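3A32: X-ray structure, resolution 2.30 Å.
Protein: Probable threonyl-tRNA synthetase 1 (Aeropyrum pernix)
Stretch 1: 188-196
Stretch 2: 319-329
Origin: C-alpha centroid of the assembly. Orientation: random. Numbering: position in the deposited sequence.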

# COMPACT_ATOMS: atom_id res chain seq x y z
N VAL A 188 11.22 11.29 -10.04
CA VAL A 188 10.68 9.95 -10.19
C VAL A 188 11.17 9.18 -11.47
O VAL A 188 11.69 8.05 -11.38
CB VAL A 188 9.15 9.96 -10.09
CG1 VAL A 188 8.57 8.65 -10.50
CG2 VAL A 188 8.70 10.24 -8.66
N LEU A 189 11.08 9.80 -12.65
CA LEU A 189 11.66 9.18 -13.84
C LEU A 189 13.12 8.78 -13.69
O LEU A 189 13.49 7.65 -14.01
CB LEU A 189 11.54 10.06 -15.07
CG LEU A 189 10.14 10.27 -15.63
CD1 LEU A 189 10.41 10.70 -17.01
CD2 LEU A 189 9.29 9.04 -15.62
N GLU A 190 13.94 9.71 -13.21
CA GLU A 190 15.39 9.53 -13.18
C GLU A 190 15.83 8.59 -12.08
O GLU A 190 16.72 7.78 -12.27
CB GLU A 190 16.12 10.90 -13.10
CG GLU A 190 15.99 11.69 -14.39
CD GLU A 190 16.79 13.00 -14.43
OE1 GLU A 190 17.02 13.59 -13.35
OE2 GLU A 190 17.20 13.44 -15.54
N ARG A 191 15.20 8.70 -10.92
CA ARG A 191 15.70 8.01 -9.74
C ARG A 191 15.06 6.69 -9.48
O ARG A 191 15.75 5.77 -8.98
CB ARG A 191 15.64 8.92 -8.50
CG ARG A 191 16.63 10.06 -8.72
CD ARG A 191 16.76 10.98 -7.58
NE ARG A 191 17.60 12.09 -8.03
CZ ARG A 191 18.03 13.07 -7.24
NH1 ARG A 191 17.67 13.10 -5.94
NH2 ARG A 191 18.79 14.03 -7.75
N LEU A 192 13.77 6.57 -9.81
CA LEU A 192 13.05 5.31 -9.63
C LEU A 192 13.19 4.47 -10.86
O LEU A 192 13.47 3.26 -10.79
CB LEU A 192 11.58 5.53 -9.26
CG LEU A 192 10.73 4.29 -9.04
CD1 LEU A 192 11.28 3.41 -7.90
CD2 LEU A 192 9.30 4.70 -8.75
N PHE A 193 13.02 5.11 -12.01
CA PHE A 193 13.03 4.38 -13.27
C PHE A 193 14.35 4.44 -14.05
O PHE A 193 14.51 3.71 -15.04
CB PHE A 193 11.77 4.71 -14.10
CG PHE A 193 10.48 4.21 -13.47
CD1 PHE A 193 10.19 2.84 -13.42
CD2 PHE A 193 9.59 5.08 -12.85
CE1 PHE A 193 8.99 2.31 -12.82
CE2 PHE A 193 8.41 4.58 -12.25
CZ PHE A 193 8.12 3.17 -12.24
N LYS A 194 15.29 5.28 -13.64
CA LYS A 194 16.55 5.46 -14.42
C LYS A 194 16.35 5.89 -15.86
O LYS A 194 17.06 5.42 -16.78
CB LYS A 194 17.37 4.16 -14.39
CG LYS A 194 17.60 3.62 -12.98
CD LYS A 194 18.43 4.65 -12.16
CE LYS A 194 19.81 4.82 -12.82
NZ LYS A 194 20.73 5.58 -11.93
N LEU A 195 15.37 6.78 -16.09
CA LEU A 195 15.10 7.31 -17.41
C LEU A 195 15.58 8.75 -17.45
O LEU A 195 15.05 9.59 -16.74
CB LEU A 195 13.61 7.27 -17.72
CG LEU A 195 12.91 5.90 -17.88
CD1 LEU A 195 11.41 6.07 -17.92
CD2 LEU A 195 13.40 5.17 -19.10
N GLY A 196 16.56 9.06 -18.26
CA GLY A 196 17.04 10.42 -18.42
C GLY A 196 16.03 11.43 -18.94
O GLY A 196 15.32 11.20 -19.94
N ARG A 319 -0.31 1.34 -17.17
CA ARG A 319 0.05 1.78 -18.53
C ARG A 319 1.52 2.13 -18.57
O ARG A 319 2.26 1.57 -19.38
CB ARG A 319 -0.76 2.98 -18.98
CG ARG A 319 -0.47 3.38 -20.40
CD ARG A 319 -1.21 4.67 -20.83
NE ARG A 319 -1.22 4.68 -22.30
CZ ARG A 319 -0.24 5.13 -23.10
NH1 ARG A 319 0.87 5.74 -22.62
NH2 ARG A 319 -0.40 4.99 -24.42
N PHE A 320 1.95 3.02 -17.66
CA PHE A 320 3.38 3.37 -17.48
C PHE A 320 4.25 2.14 -17.45
O PHE A 320 5.25 2.12 -18.08
CB PHE A 320 3.65 4.15 -16.17
CG PHE A 320 5.03 4.73 -16.14
CD1 PHE A 320 5.27 6.01 -16.63
CD2 PHE A 320 6.11 3.96 -15.70
CE1 PHE A 320 6.58 6.53 -16.67
CE2 PHE A 320 7.41 4.47 -15.72
CZ PHE A 320 7.65 5.75 -16.21
N LEU A 321 3.89 1.16 -16.62
CA LEU A 321 4.64 -0.08 -16.46
C LEU A 321 4.67 -0.88 -17.78
O LEU A 321 5.71 -1.40 -18.14
CB LEU A 321 4.09 -0.91 -15.29
CG LEU A 321 4.84 -2.23 -15.10
CD1 LEU A 321 6.30 -1.97 -14.67
CD2 LEU A 321 4.13 -3.17 -14.09
N GLY A 322 3.55 -0.92 -18.50
CA GLY A 322 3.49 -1.58 -19.80
C GLY A 322 4.50 -1.02 -20.79
O GLY A 322 5.26 -1.76 -21.42
N VAL A 323 4.50 0.30 -20.92
CA VAL A 323 5.35 0.97 -21.88
C VAL A 323 6.78 0.87 -21.42
O VAL A 323 7.65 0.62 -22.28
CB VAL A 323 4.99 2.42 -22.07
CG1 VAL A 323 5.96 3.08 -23.15
CG2 VAL A 323 3.52 2.55 -22.51
N TYR A 324 7.03 1.02 -20.10
CA TYR A 324 8.36 0.78 -19.53
C TYR A 324 8.90 -0.62 -19.91
O TYR A 324 10.03 -0.77 -20.33
CB TYR A 324 8.39 0.97 -17.98
CG TYR A 324 9.79 0.75 -17.47
CD1 TYR A 324 10.69 1.84 -17.29
CD2 TYR A 324 10.25 -0.54 -17.21
CE1 TYR A 324 12.00 1.62 -16.86
CE2 TYR A 324 11.54 -0.77 -16.78
CZ TYR A 324 12.42 0.31 -16.61
OH TYR A 324 13.71 0.03 -16.22
N LEU A 325 8.10 -1.66 -19.74
CA LEU A 325 8.58 -3.01 -20.03
C LEU A 325 9.01 -3.14 -21.50
O LEU A 325 9.96 -3.84 -21.79
CB LEU A 325 7.54 -4.09 -19.65
CG LEU A 325 7.29 -4.28 -18.15
CD1 LEU A 325 5.97 -5.08 -17.92
CD2 LEU A 325 8.53 -4.96 -17.48
N GLU A 326 8.32 -2.47 -22.41
CA GLU A 326 8.72 -2.45 -23.80
C GLU A 326 9.97 -1.63 -24.07
O GLU A 326 10.93 -2.17 -24.62
CB GLU A 326 7.54 -2.10 -24.72
CG GLU A 326 6.49 -3.28 -24.76
CD GLU A 326 5.17 -2.87 -25.47
OE1 GLU A 326 5.20 -1.80 -26.07
OE2 GLU A 326 4.13 -3.60 -25.40
N HIS A 327 10.01 -0.38 -23.62
CA HIS A 327 11.19 0.47 -23.80
C HIS A 327 12.46 -0.18 -23.23
O HIS A 327 13.54 -0.04 -23.82
CB HIS A 327 10.94 1.86 -23.19
CG HIS A 327 12.09 2.81 -23.33
ND1 HIS A 327 12.49 3.32 -24.55
CD2 HIS A 327 12.90 3.37 -22.40
CE1 HIS A 327 13.52 4.13 -24.36
NE2 HIS A 327 13.79 4.16 -23.07
N ARG A 328 12.34 -0.91 -22.12
CA ARG A 328 13.50 -1.54 -21.45
C ARG A 328 13.57 -3.05 -21.57
O ARG A 328 14.33 -3.68 -20.87
CB ARG A 328 13.57 -1.13 -19.99
CG ARG A 328 14.07 0.30 -19.83
CD ARG A 328 15.56 0.30 -19.50
NE ARG A 328 16.17 1.63 -19.61
CZ ARG A 328 16.20 2.53 -18.63
NH1 ARG A 328 15.61 2.24 -17.45
NH2 ARG A 328 16.77 3.75 -18.82
N ARG A 329 12.78 -3.62 -22.47
CA ARG A 329 12.87 -5.05 -22.77
C ARG A 329 12.89 -5.92 -21.47
O ARG A 329 13.73 -6.87 -21.32
CB ARG A 329 14.07 -5.33 -23.69
CG ARG A 329 13.85 -4.92 -25.19
CD ARG A 329 14.52 -3.63 -25.54
NE ARG A 329 14.40 -3.31 -26.97
CZ ARG A 329 13.88 -2.19 -27.50
NH1 ARG A 329 13.39 -1.19 -26.74
NH2 ARG A 329 13.85 -2.07 -28.83

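The first stretch enters as the last part of a helix, with L192 N donating to V188 O (3.0 Å), and then turns out of it. K194 adopts positive phi (57°/39°), and the chain is drawn back at once, since L195 N donates to L189 O at 2.9 Å. The second stretch is helical from R319 through H327, held by regular i to i+4 bonds such as Y324 N to F320 O (2.9 Å) and H327 N to V323 O (2.9 Å). R328 is the first residue to leave helical phi/psi, although R328 N still reaches Y324 O at 2.9 Å. The backbones come closest at F193 and Y324, whose CA atoms lie 8.6 Å apart, a spacing filled by side chains.

F320, Y324, H327 and R328 all direct their CA-to-CB bonds toward the first stretch; the spacing of the first three, four and three residues apart, places them along one side of the helix. From the other stretch F193 points toward them. Its CE2 approaches F320 CE2 at 3.6 Å, with F320 CE2 over one face of the F193 ring; the ring planes are inclined at 45° and the centroids are 4.7 Å apart, an oblique pairing. A second oblique pair joins F193 to Y324, at 48° and 5.6 Å between centroids, with F193 CD1 lying over a face of the tyrosine ring, 4.0 Å from Y324 CD1.

Two leucines complete the apolar cluster. Both set out sideways, but their ends come nearer the helix: L189 CD2 lies 3.7 Å from F320 CZ, and L195 CD1 lies 4.1 Å from the same F320 CZ and 4.3 Å from Y324 CD1, near the plane of the tyrosine ring. The other methyl of L195, CD2, packs 3.8 Å from H327 CD2.

The polar part of the contact belongs to R328. Its NH1 donates to F193 O at 3.0 Å and its NH2 to K194 O at 2.7 Å, the latter nearly linear at 171°. Both carbonyls lie at the edge of the guanidinium, near its plane, where its N-H bonds point, so one side chain binds two successive backbone oxygens where the first stretch turns. R328 NH1 also donates to Y324 OH at 3.2 Å within its own stretch, linking the arginine to the aromatic cluster. L195 CD2 covers one guanidinium face, 3.7 Å from R328 NH2. K194 itself contributes mainly through its backbone, for the end of its side chain leads away from the helix.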